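Local structure of melanin biosynthesis protein TyrA, putative (Shewanella oneidensis, 2IIZ) at residues Lys199-Arg207 with Tyr215-Ile226; Arg9-Glu17 with His161-Gly169. The protein binds heme b and belongs to the dye-decolorizing peroxidase family, so it probably acts as a heme peroxidase. All coordinates share one frame; numbering follows the deposited sequence.

Overall arrangement
From the N terminus, the loop Arg-9 to Glu-17, which runs ahead of strand 21-29, is met much later by helix 160-166 and the residues after it. Contact 2 therefore closes a long loop of 143 residues and ties the N-terminal segment to a helix within the C-terminal Dyp-type peroxidase region. Contact 1 follows in series, without nesting or crossing: helix 198-205 and the segment leading into helix 225-228 enclose only seven residues, so it is a local closure on the proximal side of the heme. The centres of the two contacts lie about 30 Å apart, and their nearest atoms are about 14 Å apart.

Contact 1 of 2, residues Lys199-Arg207 with Tyr215-Ile226; sequences KKQEDIIGR and YESEDKPLTSHI. With HEM (protoporphyrin IX containing Fe), chain C; IPA (isopropyl alcohol), chain F.
The proximal heme site is built here: His-225, the axial ligand of the heme iron, opens a short helix hung by a backbone bond on the end of helix 198-205. His-225 N donates to Ile-204 O at 2.7 Å, nearly straight at 165°. The ligand's CG stands anti to its own backbone N (chi1 -169°), which carries the imidazole away from Ile-204 and toward the heme, where NE2 binds iron at 2.1 Å. ND1 is hydrogen-bonded to Asp-285, as with the proximal histidine-aspartate pair of other heme peroxidases. Beside it, Ile-226 lies against the heme edge. Ser-224 is at the N-cap position of the ligand's helix; its OG donates to Pro-221 O within the carbonyl plane.

Farther from the heme, Tyr-215 lies along the helix end. Gly-206 CA sits over the ring face, 4.1 Å from its centroid in a CH-pi contact, while Tyr-215 N donates to Gly-206 O at 3.1 Å. Tyr-215 OH donates to Asp-203 OD1 at 2.7 Å, on the oxygen's anti lone pair, with the carboxylate turned 84° from the ring plane. Gly-206 has positive phi, a backbone turn that glycine makes without strain.

Arg-207 passes its CD by the heme propionate carbon CAA and is held by Asn-212. Helix 190-193 meets Ile-204 and Ile-205 through Trp-193, and Phe-150 from a loop touches Ile-205.

Contact 2 of 2, residues Arg9-Glu17 with His161-Gly169; sequences REQLGVCAE and HRQEVALVG
Cys-15 and Arg-162, with Leu-167 next, bury the most surface between the loop Arg-9 to Glu-17 and the helix ending at Ala-166. The sulfur of Cys-15 is set beside its backbone N (chi1 -64°), from where SG reaches Ala-166 CB at 3.7 Å and stands near Leu-167 CG. The Gln-163 side chain also lies near Cys-15.

Arg-162 approaches the same residue from the backbone side. Its chain is bent at chi3 (86°), which turns the guanidinium edge toward the loop's carbonyls. NE donates to Cys-15 O at 2.9 Å and 159°, with the oxygen close to the guanidinium plane. NH2 adds two weak bonds, to Cys-15 O and to Ala-16 O, the latter at 3.0 Å. Two successive carbonyls of the loop are thus gripped by one side chain. Glu-17 comes over a face of the same group: OE2 lies 3.7 Å from Arg-162 NE, a long, purely electrostatic pairing, with the oxygen well out of the guanidinium plane. Arg-162 NH1 makes a weak bond to Pro-157 O.

This is how a loop preceding strand 21-29 is fixed to helix 160-166, beside the long antiparallel sheet of the Dyp-type peroxidase fold. On the sheet, Gln-244 of strand 238-249 gives NE2 to the carbonyls of Val-14 and Ala-16, and Leu-242 touches Arg-162 and Ala-166.

Leu-167, the first residue past the helix, points its two methyls at Glu-10, and the two side chains cross at about a right angle. CD1 meets CB, CG and CD of Glu-10, lying 3.7 Å from Glu-10 CD, and CD2 meets CB. Val-14 CG1 touches Leu-167 CD2 at 4.4 Å from the loop side, and Val-14 itself rests on Phe-63 of strand 61-67.

Contact 1 of 2, residues Lys199-Arg207 with Tyr215-Ile226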
# COMPACT_ATOMS: atom_id res chain seq x y z
N LYS A 199 -18.80 20.76 -14.61
CA LYS A 199 -18.55 21.23 -15.96
C LYS A 199 -17.11 21.72 -16.15
O LYS A 199 -16.51 21.52 -17.21
CB LYS A 199 -19.53 22.36 -16.31
CG LYS A 199 -19.45 22.88 -17.76
CD LYS A 199 -19.69 21.77 -18.79
CE LYS A 199 -19.87 22.33 -20.20
NZ LYS A 199 -20.48 21.33 -21.13
N LYS A 200 -16.54 22.36 -15.12
CA LYS A 200 -15.14 22.82 -15.20
C LYS A 200 -14.18 21.66 -15.30
O LYS A 200 -13.24 21.69 -16.11
CB LYS A 200 -14.75 23.67 -14.00
CG LYS A 200 -15.67 24.84 -13.76
CD LYS A 200 -14.93 26.12 -13.40
CE LYS A 200 -15.84 27.33 -13.58
NZ LYS A 200 -15.07 28.59 -13.65
N GLN A 201 -14.41 20.64 -14.46
CA GLN A 201 -13.61 19.43 -14.46
C GLN A 201 -13.62 18.86 -15.86
O GLN A 201 -12.57 18.56 -16.42
CB GLN A 201 -14.15 18.37 -13.48
CG GLN A 201 -14.14 18.79 -12.01
CD GLN A 201 -14.38 17.64 -11.02
OE1 GLN A 201 -14.19 16.46 -11.34
NE2 GLN A 201 -14.79 17.99 -9.81
N GLU A 202 -14.82 18.71 -16.41
CA GLU A 202 -15.02 18.11 -17.74
C GLU A 202 -14.33 18.95 -18.81
O GLU A 202 -13.79 18.41 -19.77
CB GLU A 202 -16.53 17.94 -18.03
CG GLU A 202 -17.21 16.97 -17.02
CD GLU A 202 -18.69 16.70 -17.27
OE1 GLU A 202 -19.38 17.58 -17.83
OE2 GLU A 202 -19.17 15.61 -16.88
N ASP A 203 -14.35 20.27 -18.63
CA ASP A 203 -13.74 21.22 -19.58
C ASP A 203 -12.21 21.17 -19.53
O ASP A 203 -11.55 21.56 -20.49
CB ASP A 203 -14.21 22.64 -19.29
CG ASP A 203 -15.56 22.99 -19.93
OD1 ASP A 203 -16.25 22.09 -20.48
OD2 ASP A 203 -15.91 24.19 -19.89
N ILE A 204 -11.67 20.71 -18.42
CA ILE A 204 -10.21 20.62 -18.24
C ILE A 204 -9.66 19.33 -18.88
O ILE A 204 -8.57 19.30 -19.48
CB ILE A 204 -9.86 20.70 -16.72
CG1 ILE A 204 -9.91 22.15 -16.27
CG2 ILE A 204 -8.48 20.11 -16.40
CD1 ILE A 204 -10.19 22.28 -14.82
N ILE A 205 -10.43 18.26 -18.76
CA ILE A 205 -10.04 17.00 -19.38
C ILE A 205 -10.46 16.90 -20.84
O ILE A 205 -9.71 16.36 -21.63
CB ILE A 205 -10.50 15.83 -18.54
CG1 ILE A 205 -9.57 15.77 -17.33
CG2 ILE A 205 -10.44 14.50 -19.35
CD1 ILE A 205 -10.19 15.21 -16.16
N GLY A 206 -11.64 17.42 -21.19
CA GLY A 206 -12.18 17.31 -22.56
C GLY A 206 -13.04 16.07 -22.77
O GLY A 206 -13.28 15.65 -23.91
N ARG A 207 -13.49 15.47 -21.66
CA ARG A 207 -14.46 14.37 -21.70
C ARG A 207 -15.45 14.55 -20.55
O ARG A 207 -15.11 15.18 -19.56
CB ARG A 207 -13.74 13.03 -21.58
CG ARG A 207 -12.64 12.83 -22.62
CD ARG A 207 -11.94 11.52 -22.43
NE ARG A 207 -12.75 10.41 -22.90
CZ ARG A 207 -12.64 9.86 -24.11
NH1 ARG A 207 -11.77 10.30 -25.00
NH2 ARG A 207 -13.44 8.85 -24.43
N TYR A 215 -15.57 14.89 -25.91
CA TYR A 215 -16.16 16.10 -26.51
C TYR A 215 -16.03 16.08 -28.03
O TYR A 215 -15.12 15.47 -28.57
CB TYR A 215 -15.45 17.38 -26.04
CG TYR A 215 -15.79 17.90 -24.66
CD1 TYR A 215 -16.37 17.10 -23.68
CD2 TYR A 215 -15.52 19.23 -24.33
CE1 TYR A 215 -16.66 17.62 -22.41
CE2 TYR A 215 -15.80 19.75 -23.08
CZ TYR A 215 -16.37 18.95 -22.12
OH TYR A 215 -16.65 19.47 -20.89
N GLU A 216 -16.95 16.75 -28.71
CA GLU A 216 -16.75 16.97 -30.14
C GLU A 216 -15.56 17.94 -30.35
O GLU A 216 -15.31 18.82 -29.52
CB GLU A 216 -18.02 17.51 -30.81
CG GLU A 216 -19.19 16.51 -30.84
CD GLU A 216 -18.89 15.24 -31.65
OE1 GLU A 216 -18.32 15.34 -32.77
OE2 GLU A 216 -19.21 14.13 -31.16
N SER A 217 -14.85 17.75 -31.46
CA SER A 217 -13.67 18.56 -31.80
C SER A 217 -13.88 20.04 -31.54
O SER A 217 -13.12 20.67 -30.79
CB SER A 217 -13.33 18.38 -33.28
OG SER A 217 -12.76 17.10 -33.51
N GLU A 218 -14.91 20.58 -32.16
CA GLU A 218 -15.26 21.98 -32.06
C GLU A 218 -15.54 22.43 -30.61
O GLU A 218 -15.40 23.61 -30.28
CB GLU A 218 -16.46 22.29 -32.99
CG GLU A 218 -17.78 21.53 -32.69
CD GLU A 218 -17.89 20.12 -33.32
OE1 GLU A 218 -16.85 19.45 -33.55
OE2 GLU A 218 -19.03 19.68 -33.57
N ASP A 219 -15.91 21.49 -29.75
CA ASP A 219 -16.23 21.78 -28.34
C ASP A 219 -15.05 21.65 -27.38
O ASP A 219 -15.07 22.27 -26.32
CB ASP A 219 -17.38 20.89 -27.88
CG ASP A 219 -18.65 21.12 -28.67
OD1 ASP A 219 -18.99 22.30 -28.93
OD2 ASP A 219 -19.32 20.14 -29.04
N LYS A 220 -14.04 20.85 -27.76
CA LYS A 220 -12.79 20.70 -26.98
C LYS A 220 -12.10 22.05 -26.79
O LYS A 220 -11.70 22.67 -27.79
CB LYS A 220 -11.79 19.74 -27.67
CG LYS A 220 -12.03 18.24 -27.47
CD LYS A 220 -11.02 17.39 -28.25
CE LYS A 220 -11.41 15.91 -28.28
NZ LYS A 220 -10.29 14.99 -28.65
N PRO A 221 -11.96 22.51 -25.52
CA PRO A 221 -11.21 23.73 -25.29
C PRO A 221 -9.72 23.54 -25.56
O PRO A 221 -9.18 22.47 -25.29
CB PRO A 221 -11.46 24.05 -23.81
CG PRO A 221 -12.47 23.07 -23.32
CD PRO A 221 -12.48 21.93 -24.27
N LEU A 222 -9.08 24.58 -26.09
CA LEU A 222 -7.67 24.51 -26.45
C LEU A 222 -6.75 24.26 -25.24
O LEU A 222 -5.61 23.85 -25.41
CB LEU A 222 -7.24 25.76 -27.22
CG LEU A 222 -7.49 25.70 -28.74
CD1 LEU A 222 -8.93 25.30 -29.09
CD2 LEU A 222 -7.14 27.04 -29.40
N THR A 223 -7.27 24.51 -24.04
CA THR A 223 -6.56 24.25 -22.78
C THR A 223 -6.88 22.91 -22.13
O THR A 223 -6.50 22.69 -20.98
CB THR A 223 -6.92 25.32 -21.74
OG1 THR A 223 -8.35 25.40 -21.63
CG2 THR A 223 -6.35 26.69 -22.15
N SER A 224 -7.57 22.02 -22.84
CA SER A 224 -7.99 20.75 -22.22
C SER A 224 -6.93 19.68 -22.41
O SER A 224 -6.25 19.66 -23.44
CB SER A 224 -9.31 20.27 -22.83
OG SER A 224 -9.16 20.04 -24.21
N HIS A 225 -6.79 18.80 -21.41
CA HIS A 225 -5.77 17.74 -21.45
C HIS A 225 -5.70 16.97 -22.78
O HIS A 225 -4.62 16.79 -23.32
CB HIS A 225 -5.97 16.72 -20.31
CG HIS A 225 -4.82 15.78 -20.14
ND1 HIS A 225 -3.50 16.18 -20.24
CD2 HIS A 225 -4.78 14.46 -19.86
CE1 HIS A 225 -2.71 15.15 -20.04
NE2 HIS A 225 -3.46 14.08 -19.81
N ILE A 226 -6.86 16.54 -23.29
CA ILE A 226 -6.97 15.67 -24.49
C ILE A 226 -6.70 16.43 -25.80
O ILE A 226 -6.34 15.82 -26.82
CB ILE A 226 -8.41 15.04 -24.58
CG1 ILE A 226 -8.77 14.32 -23.30
CG2 ILE A 226 -8.54 14.05 -25.69
CD1 ILE A 226 -7.69 13.48 -22.77
CHA HEM C . -5.60 11.02 -22.05
CHB HEM C . -5.37 11.75 -17.30
CHC HEM C . -0.74 12.90 -17.63
CHD HEM C . -0.80 11.64 -22.26
C1A HEM C . -5.95 11.15 -20.73
C2A HEM C . -7.29 10.99 -20.20
C3A HEM C . -7.20 11.20 -18.87
C4A HEM C . -5.83 11.48 -18.55
CMA HEM C . -8.34 11.16 -17.84
CAA HEM C . -8.55 10.65 -21.03
CBA HEM C . -8.79 9.13 -21.12
CGA HEM C . -7.86 8.49 -22.13
O1A HEM C . -6.89 7.78 -21.72
O2A HEM C . -8.07 8.67 -23.36
C1B HEM C . -4.10 12.14 -16.99
C2B HEM C . -3.65 12.51 -15.66
C3B HEM C . -2.35 12.82 -15.76
C4B HEM C . -1.97 12.66 -17.14
CMB HEM C . -4.57 12.50 -14.42
CAB HEM C . -1.37 13.28 -14.67
CBB HEM C . -1.77 14.04 -13.66
C1C HEM C . -0.37 12.68 -18.92
C2C HEM C . 0.94 12.94 -19.45
C3C HEM C . 0.94 12.60 -20.74
C4C HEM C . -0.39 12.10 -21.04
CMC HEM C . 2.08 13.53 -18.59
CAC HEM C . 2.08 12.68 -21.76
CBC HEM C . 3.31 13.17 -21.50
C1D HEM C . -2.08 11.33 -22.63
C2D HEM C . -2.45 10.85 -23.93
C3D HEM C . -3.95 10.66 -23.87
C4D HEM C . -4.33 11.04 -22.53
CMD HEM C . -1.51 10.60 -25.13
CAD HEM C . -4.90 10.17 -24.98
CBD HEM C . -5.50 11.39 -25.65
CGD HEM C . -6.21 11.05 -26.94
O1D HEM C . -7.48 11.07 -26.94
O2D HEM C . -5.51 10.77 -27.94
NA HEM C . -5.08 11.45 -19.70
NB HEM C . -3.05 12.24 -17.87
NC HEM C . -1.17 12.15 -19.91
ND HEM C . -3.20 11.43 -21.83
FE HEM C . -3.18 12.02 -19.84
C1 IPA F . -12.45 26.24 -28.44
C2 IPA F . -13.84 26.25 -27.77
C3 IPA F . -13.78 26.43 -26.25
O2 IPA F . -14.54 25.06 -28.05
O HOH W 1 -9.69 23.88 -20.29

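Contact 2 of 2, residues Arg9-Glu17 with His161-Gly169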
# COMPACT_ATOMS: atom_id res chain seq x y z
N ARG A 9 12.70 -11.18 -27.64
CA ARG A 9 11.45 -11.30 -26.92
C ARG A 9 11.27 -10.11 -26.01
O ARG A 9 12.09 -9.89 -25.10
CB ARG A 9 11.42 -12.57 -26.10
CG ARG A 9 11.45 -13.83 -26.92
CD ARG A 9 11.62 -15.05 -26.03
NE ARG A 9 12.99 -15.16 -25.53
CZ ARG A 9 13.39 -15.99 -24.59
NH1 ARG A 9 12.55 -16.83 -23.99
NH2 ARG A 9 14.67 -16.00 -24.23
N GLU A 10 10.21 -9.34 -26.24
CA GLU A 10 9.91 -8.21 -25.38
C GLU A 10 9.52 -8.73 -24.00
O GLU A 10 8.94 -9.82 -23.87
CB GLU A 10 8.78 -7.35 -25.96
CG GLU A 10 7.34 -7.90 -25.77
CD GLU A 10 6.88 -8.70 -26.97
OE1 GLU A 10 7.75 -9.31 -27.62
OE2 GLU A 10 5.67 -8.70 -27.26
N GLN A 11 9.84 -7.95 -22.98
CA GLN A 11 9.37 -8.24 -21.63
C GLN A 11 7.88 -8.05 -21.60
O GLN A 11 7.34 -7.12 -22.20
CB GLN A 11 10.05 -7.33 -20.61
CG GLN A 11 11.52 -7.63 -20.48
CD GLN A 11 12.18 -6.83 -19.40
OE1 GLN A 11 11.86 -6.98 -18.23
NE2 GLN A 11 13.10 -5.96 -19.79
N LEU A 12 7.20 -8.93 -20.88
CA LEU A 12 5.76 -9.08 -21.01
C LEU A 12 4.99 -7.96 -20.34
O LEU A 12 3.84 -7.71 -20.69
CB LEU A 12 5.32 -10.43 -20.45
CG LEU A 12 5.92 -11.66 -21.12
CD1 LEU A 12 5.37 -12.93 -20.49
CD2 LEU A 12 5.63 -11.65 -22.62
N GLY A 13 5.61 -7.28 -19.38
CA GLY A 13 4.90 -6.25 -18.60
C GLY A 13 4.81 -4.91 -19.31
O GLY A 13 4.14 -4.02 -18.84
N VAL A 14 5.50 -4.77 -20.44
CA VAL A 14 5.58 -3.48 -21.11
C VAL A 14 4.26 -3.13 -21.73
O VAL A 14 3.79 -1.99 -21.60
CB VAL A 14 6.62 -3.45 -22.23
CG1 VAL A 14 6.62 -2.08 -22.91
CG2 VAL A 14 8.02 -3.73 -21.66
N CYS A 15 3.68 -4.11 -22.43
CA CYS A 15 2.41 -3.95 -23.13
C CYS A 15 1.23 -4.60 -22.39
O CYS A 15 0.12 -4.67 -22.93
CB CYS A 15 2.50 -4.56 -24.52
SG CYS A 15 3.66 -3.78 -25.63
N ALA A 16 1.44 -5.08 -21.18
CA ALA A 16 0.40 -5.85 -20.50
C ALA A 16 -0.88 -5.04 -20.38
O ALA A 16 -0.84 -3.81 -20.24
CB ALA A 16 0.86 -6.29 -19.12
N GLU A 17 -2.01 -5.73 -20.44
CA GLU A 17 -3.29 -5.13 -20.09
C GLU A 17 -3.28 -4.74 -18.61
O GLU A 17 -2.42 -5.17 -17.83
CB GLU A 17 -4.45 -6.11 -20.36
CG GLU A 17 -4.68 -6.44 -21.84
CD GLU A 17 -5.06 -5.23 -22.68
OE1 GLU A 17 -5.62 -4.26 -22.10
OE2 GLU A 17 -4.80 -5.24 -23.92
N HIS A 161 -1.87 -3.22 -31.88
CA HIS A 161 -1.39 -1.85 -32.02
C HIS A 161 -0.47 -1.46 -30.86
O HIS A 161 0.47 -0.72 -31.05
CB HIS A 161 -2.54 -0.86 -32.14
CG HIS A 161 -2.12 0.46 -32.72
ND1 HIS A 161 -1.54 0.55 -33.97
CD2 HIS A 161 -2.20 1.72 -32.24
CE1 HIS A 161 -1.28 1.82 -34.23
NE2 HIS A 161 -1.67 2.55 -33.19
N ARG A 162 -0.76 -1.97 -29.66
CA ARG A 162 0.11 -1.74 -28.49
C ARG A 162 1.56 -2.08 -28.79
O ARG A 162 2.47 -1.30 -28.51
CB ARG A 162 -0.32 -2.61 -27.32
CG ARG A 162 -1.74 -2.39 -26.87
CD ARG A 162 -2.19 -3.50 -25.94
NE ARG A 162 -1.81 -3.22 -24.56
CZ ARG A 162 -2.47 -2.38 -23.75
NH1 ARG A 162 -3.55 -1.72 -24.18
NH2 ARG A 162 -2.05 -2.20 -22.51
N GLN A 163 1.78 -3.24 -29.37
CA GLN A 163 3.13 -3.65 -29.69
C GLN A 163 3.74 -2.65 -30.70
O GLN A 163 4.87 -2.18 -30.53
CB GLN A 163 3.15 -5.10 -30.19
CG GLN A 163 3.16 -6.18 -29.05
CD GLN A 163 1.86 -6.25 -28.25
OE1 GLN A 163 0.82 -5.76 -28.70
NE2 GLN A 163 1.91 -6.87 -27.06
N GLU A 164 2.97 -2.33 -31.73
CA GLU A 164 3.36 -1.39 -32.79
C GLU A 164 3.83 -0.04 -32.20
O GLU A 164 4.84 0.53 -32.64
CB GLU A 164 2.17 -1.17 -33.73
CG GLU A 164 2.48 -0.48 -35.05
CD GLU A 164 2.91 -1.44 -36.14
OE1 GLU A 164 2.82 -2.67 -35.94
OE2 GLU A 164 3.34 -0.94 -37.21
N VAL A 165 3.10 0.46 -31.21
CA VAL A 165 3.40 1.76 -30.60
C VAL A 165 4.56 1.65 -29.62
O VAL A 165 5.44 2.50 -29.61
CB VAL A 165 2.17 2.35 -29.87
CG1 VAL A 165 2.53 3.60 -29.06
CG2 VAL A 165 1.09 2.68 -30.87
N ALA A 166 4.54 0.62 -28.79
CA ALA A 166 5.44 0.53 -27.64
C ALA A 166 6.85 0.04 -27.93
O ALA A 166 7.81 0.53 -27.33
CB ALA A 166 4.82 -0.34 -26.54
N LEU A 167 6.98 -0.92 -28.86
CA LEU A 167 8.22 -1.67 -29.03
C LEU A 167 9.09 -1.21 -30.20
O LEU A 167 8.60 -0.96 -31.30
CB LEU A 167 7.91 -3.17 -29.23
CG LEU A 167 7.16 -3.88 -28.10
CD1 LEU A 167 6.91 -5.35 -28.44
CD2 LEU A 167 7.89 -3.77 -26.77
N VAL A 168 10.39 -1.10 -29.94
CA VAL A 168 11.37 -0.82 -31.00
C VAL A 168 11.32 -1.99 -31.98
O VAL A 168 11.11 -3.15 -31.57
CB VAL A 168 12.80 -0.70 -30.45
CG2 VAL A 168 12.90 0.39 -29.38
N GLY A 169 11.52 -1.66 -33.27
CA GLY A 169 11.52 -2.64 -34.35
C GLY A 169 12.84 -2.61 -35.12
O GLY A 169 13.90 -2.35 -34.55